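Local coordinates for ABC transporter, substrate-binding protein (Clostridium perfringens, PDB 4EDP) that probably captures a solute outside the cell membrane and delivers it to the permease of an ABC import system, at residues Asn121-Ser126 with Pro322-Ala327; Gly259-Phe264 with Lys328-Lys333; Asn300-Asn305 with Lys316-Gly321. One frame throughout, in Å; residues are numbered along the deposited sequence.

Interaction 1. Residues Asn121-Ser126 with Pro322-Ala327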
loop_
_atom_site.group_PDB
_atom_site.type_symbol
_atom_site.label_atom_id
_atom_site.label_comp_id
_atom_site.label_asym_id
_atom_site.label_seq_id
_atom_site.Cartn_x
_atom_site.Cartn_y
_atom_site.Cartn_z
ATOM N N ASN A 121 4.418 6.817 12.784
ATOM C CA ASN A 121 5.389 5.794 13.161
ATOM C C ASN A 121 6.632 6.004 12.286
ATOM O O ASN A 121 6.551 6.670 11.261
ATOM C CB ASN A 121 4.790 4.384 13.089
ATOM C CG ASN A 121 4.382 3.973 11.698
ATOM O OD1 ASN A 121 5.191 3.988 10.765
ATOM N ND2 ASN A 121 3.140 3.499 11.568
ATOM N N GLU A 122 7.771 5.460 12.708
ATOM C CA GLU A 122 9.028 5.670 12.003
ATOM C C GLU A 122 8.998 5.267 10.530
ATOM O O GLU A 122 9.602 5.944 9.701
ATOM C CB GLU A 122 10.157 4.921 12.696
ATOM C CG GLU A 122 11.506 5.206 12.064
ATOM C CD GLU A 122 12.614 4.346 12.601
ATOM O OE1 GLU A 122 12.467 3.831 13.721
ATOM O OE2 GLU A 122 13.643 4.197 11.891
ATOM N N LYS A 123 8.321 4.172 10.189
ATOM C CA LYS A 123 8.243 3.772 8.782
ATOM C C LYS A 123 7.455 4.781 7.926
ATOM O O LYS A 123 7.891 5.146 6.823
ATOM C CB LYS A 123 7.643 2.375 8.626
ATOM C CG LYS A 123 8.362 1.307 9.386
ATOM C CD LYS A 123 9.796 1.167 9.003
ATOM C CE LYS A 123 10.459 0.149 9.909
ATOM N NZ LYS A 123 11.895 0.053 9.632
ATOM N N ALA A 124 6.299 5.205 8.426
ATOM C CA ALA A 124 5.457 6.176 7.722
ATOM C C ALA A 124 6.197 7.518 7.588
ATOM O O ALA A 124 5.977 8.260 6.626
ATOM C CB ALA A 124 4.073 6.333 8.453
ATOM N N LYS A 125 7.069 7.841 8.537
ATOM C CA LYS A 125 7.823 9.096 8.457
ATOM C C LYS A 125 8.748 9.158 7.242
ATOM O O LYS A 125 9.216 10.227 6.867
ATOM C CB LYS A 125 8.532 9.416 9.771
ATOM C CG LYS A 125 7.579 9.995 10.801
ATOM C CD LYS A 125 8.244 10.200 12.155
ATOM C CE LYS A 125 7.324 10.943 13.110
ATOM N NZ LYS A 125 7.881 11.067 14.493
ATOM N N SER A 126 9.002 8.021 6.599
ATOM C CA SER A 126 9.766 8.057 5.351
ATOM C C SER A 126 9.065 8.983 4.315
ATOM O O SER A 126 9.729 9.622 3.497
ATOM C CB SER A 126 9.931 6.642 4.792
ATOM O OG SER A 126 8.677 6.077 4.449
ATOM N N PRO A 322 4.130 -4.567 16.372
ATOM C CA PRO A 322 5.523 -4.876 16.125
ATOM C C PRO A 322 5.872 -5.154 14.677
ATOM O O PRO A 322 6.993 -4.852 14.247
ATOM C CB PRO A 322 5.764 -6.115 17.003
ATOM C CG PRO A 322 4.826 -5.952 18.110
ATOM C CD PRO A 322 3.598 -5.340 17.508
ATOM N N VAL A 323 4.922 -5.694 13.916
ATOM C CA VAL A 323 5.166 -6.002 12.515
ATOM C C VAL A 323 5.649 -4.770 11.757
ATOM O O VAL A 323 6.521 -4.873 10.894
ATOM C CB VAL A 323 3.900 -6.542 11.815
ATOM C CG1 VAL A 323 2.828 -5.445 11.712
ATOM C CG2 VAL A 323 4.239 -7.059 10.425
ATOM N N VAL A 324 5.085 -3.608 12.084
ATOM C CA VAL A 324 5.436 -2.362 11.409
ATOM C C VAL A 324 6.876 -1.952 11.708
ATOM O O VAL A 324 7.582 -1.533 10.805
ATOM C CB VAL A 324 4.488 -1.194 11.803
ATOM C CG1 VAL A 324 4.970 0.122 11.178
ATOM C CG2 VAL A 324 3.050 -1.520 11.370
ATOM N N ASP A 325 7.296 -2.098 12.960
ATOM C CA ASP A 325 8.647 -1.702 13.422
ATOM C C ASP A 325 9.787 -2.387 12.646
ATOM O O ASP A 325 10.872 -1.804 12.456
ATOM C CB ASP A 325 8.849 -2.050 14.909
ATOM C CG ASP A 325 7.703 -1.576 15.830
ATOM O OD1 ASP A 325 6.802 -0.827 15.390
ATOM O OD2 ASP A 325 7.704 -1.990 17.016
ATOM N N ASN A 326 9.544 -3.624 12.212
ATOM C CA ASN A 326 10.566 -4.402 11.529
ATOM C C ASN A 326 10.402 -4.421 9.994
ATOM O O ASN A 326 11.158 -5.098 9.281
ATOM C CB ASN A 326 10.490 -5.838 12.038
ATOM C CG ASN A 326 11.733 -6.626 11.711
ATOM O OD1 ASN A 326 12.845 -6.130 11.876
ATOM N ND2 ASN A 326 11.561 -7.870 11.287
ATOM N N ALA A 327 9.410 -3.683 9.494
ATOM C CA ALA A 327 9.102 -3.683 8.068
ATOM C C ALA A 327 10.044 -2.870 7.218
ATOM O O ALA A 327 10.756 -1.995 7.705
ATOM C CB ALA A 327 7.660 -3.175 7.821
HETATM O O HOH W 1 10.716 1.291 13.150
HETATM O O HOH W 2 13.649 -1.614 10.916
#

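Interaction 2. Residues Gly259-Phe264 with Lys328-Lys333. With ACT (acetate ion), chain G.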
loop_
_atom_site.group_PDB
_atom_site.type_symbol
_atom_site.label_atom_id
_atom_site.label_comp_id
_atom_site.label_asym_id
_atom_site.label_seq_id
_atom_site.Cartn_x
_atom_site.Cartn_y
_atom_site.Cartn_z
ATOM N N GLY A 259 11.488 -9.218 7.861
ATOM C CA GLY A 259 10.596 -8.083 7.761
ATOM C C GLY A 259 9.647 -8.154 6.583
ATOM O O GLY A 259 10.002 -8.675 5.530
ATOM N N THR A 260 8.425 -7.697 6.809
ATOM C CA THR A 260 7.420 -7.560 5.766
ATOM C C THR A 260 7.717 -6.270 4.986
ATOM O O THR A 260 8.698 -5.556 5.275
ATOM C CB THR A 260 5.984 -7.412 6.357
ATOM O OG1 THR A 260 5.014 -7.414 5.291
ATOM C CG2 THR A 260 5.853 -6.136 7.109
ATOM N N TYR A 261 6.933 -6.038 3.933
ATOM C CA TYR A 261 7.013 -4.834 3.115
ATOM C C TYR A 261 5.712 -4.063 3.263
ATOM O O TYR A 261 4.621 -4.641 3.232
ATOM C CB TYR A 261 7.229 -5.165 1.631
ATOM C CG TYR A 261 8.636 -5.602 1.328
ATOM C CD1 TYR A 261 9.061 -6.889 1.613
ATOM C CD2 TYR A 261 9.541 -4.723 0.744
ATOM C CE1 TYR A 261 10.362 -7.287 1.349
ATOM C CE2 TYR A 261 10.848 -5.112 0.471
ATOM C CZ TYR A 261 11.245 -6.389 0.768
ATOM O OH TYR A 261 12.524 -6.800 0.510
ATOM N N LEU A 262 5.835 -2.757 3.479
ATOM C CA LEU A 262 4.678 -1.903 3.603
ATOM C C LEU A 262 4.415 -1.137 2.324
ATOM O O LEU A 262 5.314 -0.959 1.490
ATOM C CB LEU A 262 4.917 -0.839 4.681
ATOM C CG LEU A 262 5.353 -1.319 6.059
ATOM C CD1 LEU A 262 5.559 -0.121 7.006
ATOM C CD2 LEU A 262 4.355 -2.321 6.600
ATOM N N ASN A 263 3.165 -0.723 2.158
ATOM C CA ASN A 263 2.795 0.215 1.098
ATOM C C ASN A 263 1.904 1.262 1.791
ATOM O O ASN A 263 1.286 0.969 2.821
ATOM C CB ASN A 263 2.166 -0.418 -0.134
ATOM C CG ASN A 263 0.860 -1.085 0.140
ATOM O OD1 ASN A 263 -0.201 -0.442 0.145
ATOM N ND2 ASN A 263 0.903 -2.408 0.288
ATOM N N PHE A 264 1.900 2.474 1.253
ATOM C CA PHE A 264 1.148 3.590 1.833
ATOM C C PHE A 264 0.223 4.264 0.833
ATOM O O PHE A 264 0.453 4.192 -0.373
ATOM C CB PHE A 264 2.139 4.701 2.255
ATOM C CG PHE A 264 3.231 4.246 3.213
ATOM C CD1 PHE A 264 2.939 3.955 4.527
ATOM C CD2 PHE A 264 4.537 4.140 2.797
ATOM C CE1 PHE A 264 3.922 3.531 5.414
ATOM C CE2 PHE A 264 5.523 3.722 3.686
ATOM C CZ PHE A 264 5.208 3.404 4.986
ATOM N N LYS A 328 10.003 -3.185 5.931
ATOM C CA LYS A 328 10.775 -2.523 4.905
ATOM C C LYS A 328 9.860 -1.640 4.071
ATOM O O LYS A 328 8.672 -1.946 3.898
ATOM C CB LYS A 328 11.463 -3.565 4.046
ATOM C CG LYS A 328 12.544 -4.297 4.831
ATOM C CD LYS A 328 13.234 -5.398 4.093
ATOM C CE LYS A 328 14.201 -6.053 5.100
ATOM N NZ LYS A 328 14.800 -7.311 4.708
ATOM N N VAL A 329 10.384 -0.502 3.612
ATOM C CA VAL A 329 9.609 0.396 2.752
ATOM C C VAL A 329 10.278 0.489 1.379
ATOM O O VAL A 329 11.485 0.290 1.248
ATOM C CB VAL A 329 9.431 1.805 3.346
ATOM C CG1 VAL A 329 8.648 1.729 4.703
ATOM C CG2 VAL A 329 10.759 2.479 3.527
ATOM N N ILE A 330 9.489 0.810 0.371
ATOM C CA ILE A 330 9.988 0.911 -1.000
ATOM C C ILE A 330 10.192 2.359 -1.429
ATOM O O ILE A 330 9.394 3.220 -1.094
ATOM C CB ILE A 330 9.038 0.195 -1.960
ATOM C CG1 ILE A 330 9.072 -1.320 -1.665
ATOM C CG2 ILE A 330 9.426 0.432 -3.416
ATOM C CD1 ILE A 330 8.143 -2.110 -2.519
ATOM N N ASP A 331 11.287 2.625 -2.143
ATOM C CA ASP A 331 11.551 3.966 -2.660
ATOM C C ASP A 331 10.905 4.065 -4.032
ATOM O O ASP A 331 11.467 3.587 -5.031
ATOM C CB ASP A 331 13.060 4.195 -2.774
ATOM C CG ASP A 331 13.419 5.541 -3.393
ATOM O OD1 ASP A 331 12.523 6.268 -3.880
ATOM O OD2 ASP A 331 14.630 5.868 -3.415
ATOM N N PHE A 332 9.715 4.655 -4.090
ATOM C CA PHE A 332 9.012 4.766 -5.374
ATOM C C PHE A 332 9.600 5.756 -6.374
ATOM O O PHE A 332 9.320 5.677 -7.576
ATOM C CB PHE A 332 7.514 4.923 -5.172
ATOM C CG PHE A 332 6.858 3.642 -4.867
ATOM C CD1 PHE A 332 6.550 2.759 -5.892
ATOM C CD2 PHE A 332 6.597 3.270 -3.567
ATOM C CE1 PHE A 332 5.965 1.556 -5.619
ATOM C CE2 PHE A 332 6.023 2.078 -3.293
ATOM C CZ PHE A 332 5.707 1.209 -4.316
ATOM N N LYS A 333 10.430 6.676 -5.902
ATOM C CA LYS A 333 11.099 7.567 -6.820
ATOM C C LYS A 333 12.004 6.674 -7.680
ATOM O O LYS A 333 12.031 6.779 -8.917
ATOM C CB LYS A 333 11.922 8.627 -6.089
ATOM C CG LYS A 333 12.511 9.669 -7.034
ATOM C CD LYS A 333 13.215 10.817 -6.329
ATOM C CE LYS A 333 13.704 11.816 -7.373
ATOM N NZ LYS A 333 14.301 13.053 -6.798
HETATM C C ACT G . 14.347 0.597 -2.417
HETATM O O ACT G . 13.153 0.534 -2.682
HETATM O OXT ACT G . 14.664 1.428 -1.531
HETATM C CH3 ACT G . 15.330 -0.317 -3.086
HETATM O O HOH W 3 12.533 -8.910 4.511
HETATM O O HOH W 4 6.891 1.230 1.072
#

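Interaction 3. Residues Asn300-Asn305 with Lys316-Gly321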
loop_
_atom_site.group_PDB
_atom_site.type_symbol
_atom_site.label_atom_id
_atom_site.label_comp_id
_atom_site.label_asym_id
_atom_site.label_seq_id
_atom_site.Cartn_x
_atom_site.Cartn_y
_atom_site.Cartn_z
ATOM N N ASN A 300 -11.467 0.255 8.066
ATOM C CA ASN A 300 -10.373 -0.721 8.053
ATOM C C ASN A 300 -9.066 -0.153 7.509
ATOM O O ASN A 300 -8.345 -0.833 6.790
ATOM C CB ASN A 300 -10.764 -2.008 7.319
ATOM C CG ASN A 300 -11.906 -2.726 8.012
ATOM O OD1 ASN A 300 -12.117 -2.555 9.221
ATOM N ND2 ASN A 300 -12.653 -3.520 7.261
ATOM N N GLU A 301 -8.780 1.099 7.859
ATOM C CA GLU A 301 -7.518 1.740 7.458
ATOM C C GLU A 301 -6.513 1.563 8.579
ATOM O O GLU A 301 -6.746 2.009 9.705
ATOM C CB GLU A 301 -7.703 3.223 7.148
ATOM C CG GLU A 301 -8.508 3.482 5.885
ATOM C CD GLU A 301 -8.703 4.960 5.578
ATOM O OE1 GLU A 301 -8.266 5.827 6.367
ATOM O OE2 GLU A 301 -9.319 5.249 4.535
ATOM N N SER A 302 -5.409 0.888 8.283
ATOM C CA SER A 302 -4.358 0.702 9.263
ATOM C C SER A 302 -3.778 2.091 9.579
ATOM O O SER A 302 -3.497 2.884 8.671
ATOM C CB SER A 302 -3.244 -0.207 8.751
ATOM O OG SER A 302 -3.691 -1.547 8.544
ATOM N N PRO A 303 -3.577 2.377 10.858
ATOM C CA PRO A 303 -3.103 3.702 11.227
ATOM C C PRO A 303 -1.624 3.946 11.051
ATOM O O PRO A 303 -0.810 3.013 11.121
ATOM C CB PRO A 303 -3.451 3.779 12.704
ATOM C CG PRO A 303 -3.367 2.347 13.175
ATOM C CD PRO A 303 -3.905 1.553 12.035
ATOM N N VAL A 304 -1.284 5.200 10.775
ATOM C CA VAL A 304 0.123 5.613 10.736
ATOM C C VAL A 304 0.452 6.376 12.029
ATOM O O VAL A 304 1.625 6.599 12.335
ATOM C CB VAL A 304 0.484 6.495 9.515
ATOM C CG1 VAL A 304 0.292 5.712 8.197
ATOM C CG2 VAL A 304 -0.328 7.810 9.503
ATOM N N ASN A 305 -0.576 6.775 12.789
ATOM C CA ASN A 305 -0.368 7.500 14.028
ATOM C C ASN A 305 -0.084 6.489 15.136
ATOM O O ASN A 305 -0.944 5.678 15.465
ATOM C CB ASN A 305 -1.595 8.391 14.348
ATOM C CG ASN A 305 -1.405 9.246 15.588
ATOM O OD1 ASN A 305 -0.923 8.771 16.629
ATOM N ND2 ASN A 305 -1.858 10.510 15.514
ATOM N N LYS A 316 -8.152 -6.544 13.714
ATOM C CA LYS A 316 -8.274 -7.763 12.960
ATOM C C LYS A 316 -8.178 -7.398 11.487
ATOM O O LYS A 316 -8.909 -6.530 10.981
ATOM C CB LYS A 316 -9.610 -8.446 13.259
ATOM C CG LYS A 316 -9.761 -9.815 12.619
ATOM C CD LYS A 316 -11.065 -10.484 13.010
ATOM C CE LYS A 316 -12.283 -9.692 12.537
ATOM N NZ LYS A 316 -13.557 -10.370 12.917
ATOM N N ASN A 317 -7.242 -8.039 10.810
ATOM C CA ASN A 317 -6.987 -7.805 9.389
ATOM C C ASN A 317 -6.290 -6.473 9.072
ATOM O O ASN A 317 -6.081 -6.131 7.913
ATOM C CB ASN A 317 -8.256 -7.995 8.568
ATOM C CG ASN A 317 -8.821 -9.400 8.701
ATOM O OD1 ASN A 317 -8.081 -10.376 8.898
ATOM N ND2 ASN A 317 -10.135 -9.510 8.588
ATOM N N LEU A 318 -5.938 -5.715 10.100
ATOM C CA LEU A 318 -5.181 -4.495 9.867
ATOM C C LEU A 318 -3.730 -4.836 10.096
ATOM O O LEU A 318 -3.409 -5.912 10.621
ATOM C CB LEU A 318 -5.570 -3.394 10.857
ATOM C CG LEU A 318 -6.990 -2.872 10.727
ATOM C CD1 LEU A 318 -7.163 -1.680 11.650
ATOM C CD2 LEU A 318 -7.273 -2.485 9.300
ATOM N N THR A 319 -2.848 -3.929 9.700
ATOM C CA THR A 319 -1.433 -4.091 9.980
ATOM C C THR A 319 -1.157 -3.152 11.154
ATOM O O THR A 319 -1.241 -1.932 11.022
ATOM C CB THR A 319 -0.567 -3.785 8.771
ATOM O OG1 THR A 319 -0.721 -4.866 7.831
ATOM C CG2 THR A 319 0.903 -3.660 9.205
ATOM N N TYR A 320 -0.819 -3.736 12.298
ATOM C CA TYR A 320 -0.690 -2.963 13.525
ATOM C C TYR A 320 0.242 -3.652 14.478
ATOM O O TYR A 320 0.162 -4.878 14.667
ATOM C CB TYR A 320 -2.083 -2.923 14.159
ATOM C CG TYR A 320 -2.210 -2.137 15.436
ATOM C CD1 TYR A 320 -2.272 -0.757 15.406
ATOM C CD2 TYR A 320 -2.300 -2.771 16.661
ATOM C CE1 TYR A 320 -2.408 -0.028 16.568
ATOM C CE2 TYR A 320 -2.435 -2.046 17.832
ATOM C CZ TYR A 320 -2.495 -0.679 17.772
ATOM O OH TYR A 320 -2.627 0.065 18.918
ATOM N N GLY A 321 1.131 -2.882 15.075
ATOM C CA GLY A 321 2.026 -3.434 16.088
ATOM C C GLY A 321 3.453 -3.661 15.670
ATOM O O GLY A 321 3.936 -3.055 14.712
HETATM O O HOH W 5 -0.372 0.405 12.077
#

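Interaction 1. Residues Asn121-Ser126 with Pro322-Ala327
K123 sets its CG anti to the carbonyl carbon, bends once at chi2 (-59°) and then runs straight, which lays the aliphatic chain along the backbone carbonyls of V324, D325 and A327. V324 holds CG1 anti to its backbone N (chi1 175°), and this methyl group meets N121. The side chains of K123 and V324 slide past each other in opposite directions, with K123 CG 4.0 Å from V324 CG1; on the backbone, V324 O lies 3.3 Å from K123 CG. Farther out, K123 CE passes D325 O at 3.2 Å, and K123 NZ reaches A327 O at 3.0 Å in a weak hydrogen bond. Water 2 accepts from K123 NZ at 2.7 Å and donates to D325 O, so the ammonium grips the turn both directly and through solvent. The carboxamide of N121 crosses V324 at about a right angle, its ND2 3.9 Å from V324 CG1. That group is fixed from its own side: A124 N donates to N121 OD1 at 2.9 Å, nearly straight at 169° although the donor lies above the carbonyl plane. L262 of strand 262-269 touches K123 and A327 alike, placing the contact beside the sheet. With that bond to the backbone N three residues on, N121 forms an Asx motif where the chain turns into helix 125-130, within a fold of the periplasmic-binding-protein clan.

Interaction 2. Residues Gly259-Phe264 with Lys328-Lys333
K328 NZ is gripped by a salt bridge to E187 OE1, by water 3, which accepts from it at 2.8 Å, and by a weak bond to S258 O: three partners. Water 3 also donates to G259 O, tying the lysine tip back to the other segment. K328 N donates to T260 O at 2.8 Å in the carbonyl plane, and L262 N donates to K328 O at 3.0 Å, nearly along the C=O axis and close to straight (167°). These two bonds bracket Y261 in a single beta bridge. The lysine chain, extended beyond CG, crosses the Y261 ring obliquely. Its CB sits over one face in a CH-pi contact, 4.2 Å from the Y261 ring centroid, while I330 CG1 approaches the ring edge at CD2. Y261 OH bonds to E187 OE2. Beyond the bridge, V329 CG1 meets the edge of the F264 ring, 3.8 Å from F264 CZ. Water 4 accepts from I330 N and donates to L262 O at 2.7 Å, spanning the backbones where they part. D331 N donates to O of an acetate ion, probably from the crystallisation liquor, at 2.9 Å; D331 OD1 takes a weak capping bond from K333 N and also accepts a hydrogen bond from F334 N, opening helix 332-350. With its two carboxylate oxygens occupied by a lysine ammonium and a tyrosine hydroxyl, E187 is probably held in its charged form, and the chemistry implies a buried single bridge at the entry to strand 262-269, held by two backbone bonds and by a carboxylate shared by K328 and Y261.

Interaction 3. Residues Asn300-Asn305 with Lys316-Gly321
In this type of solute-binding fold, assigned to the PBP clan, two irregular segments between helix 289-299 and helix 322-325 come together without forming a regular strand pair. They are nearest at S302 and L318, whose CA atoms lie 5.3 Å apart, and both of these residues direct their CB toward the other segment. S302 turns OG anti to its carbonyl carbon (chi1 -66°), and that hydroxyl oxygen meets the backbone N-H of T319. T319 N donates to S302 OG at 2.8 Å and almost straight (171°), which makes this the hydrogen bond that directly joins the segments. L318 flanks the same hydroxyl: its CB comes within 3.5 Å of S302 OG, while its branched end reaches past the serine to the start of the other segment. There L318 CD2 rests against the backbone carbonyl of N300, 3.2 Å from N300 O, and also touches N300 CB. N300 itself has left helix 289-299 with positive phi, and A296 of that helix packs against L318. On the far side of S302 the pairing changes character. P303 and Y320 cross at about a right angle, and the proline presents CG to the ring edge rather than to a face, with P303 CG 4.0 Å from Y320 CD1. Y320 has its CG anti to the backbone N (chi1 -178°), and its OH makes a weak bond to V308 O. The T319 side chain turns to other partners, its OG1 bonding to S140 OG and D238 OD2, while S302 O accepts from T137 OG1; strand 135-145 thus touches both segments. The last link is solvent: water 5 donates to P303 O at 2.8 Å and to T319 O at 2.7 Å.

Overall arrangement
Interactions 1 and 2 lie about 10 Å apart between centres and 1 and 3 about 12 Å, whereas 2 and 3, about 15 Å apart, do not touch. Interaction 1 is the middle member: A327 CB packs on T260 CG2 of interaction 2 at 3.5 Å, and N121 N probably bonds to V304 O of interaction 3 at 2.8 Å. The second segments run on from 316 to 333. Interaction 3 is nested inside the loops closed by the other two, whose segments alternate. Residues 316-331 pass beside strands 262-269 and 135-145, so one late run of chain joins the loop after helix 289-299, the start of helix 125-130 and the mixed sheet.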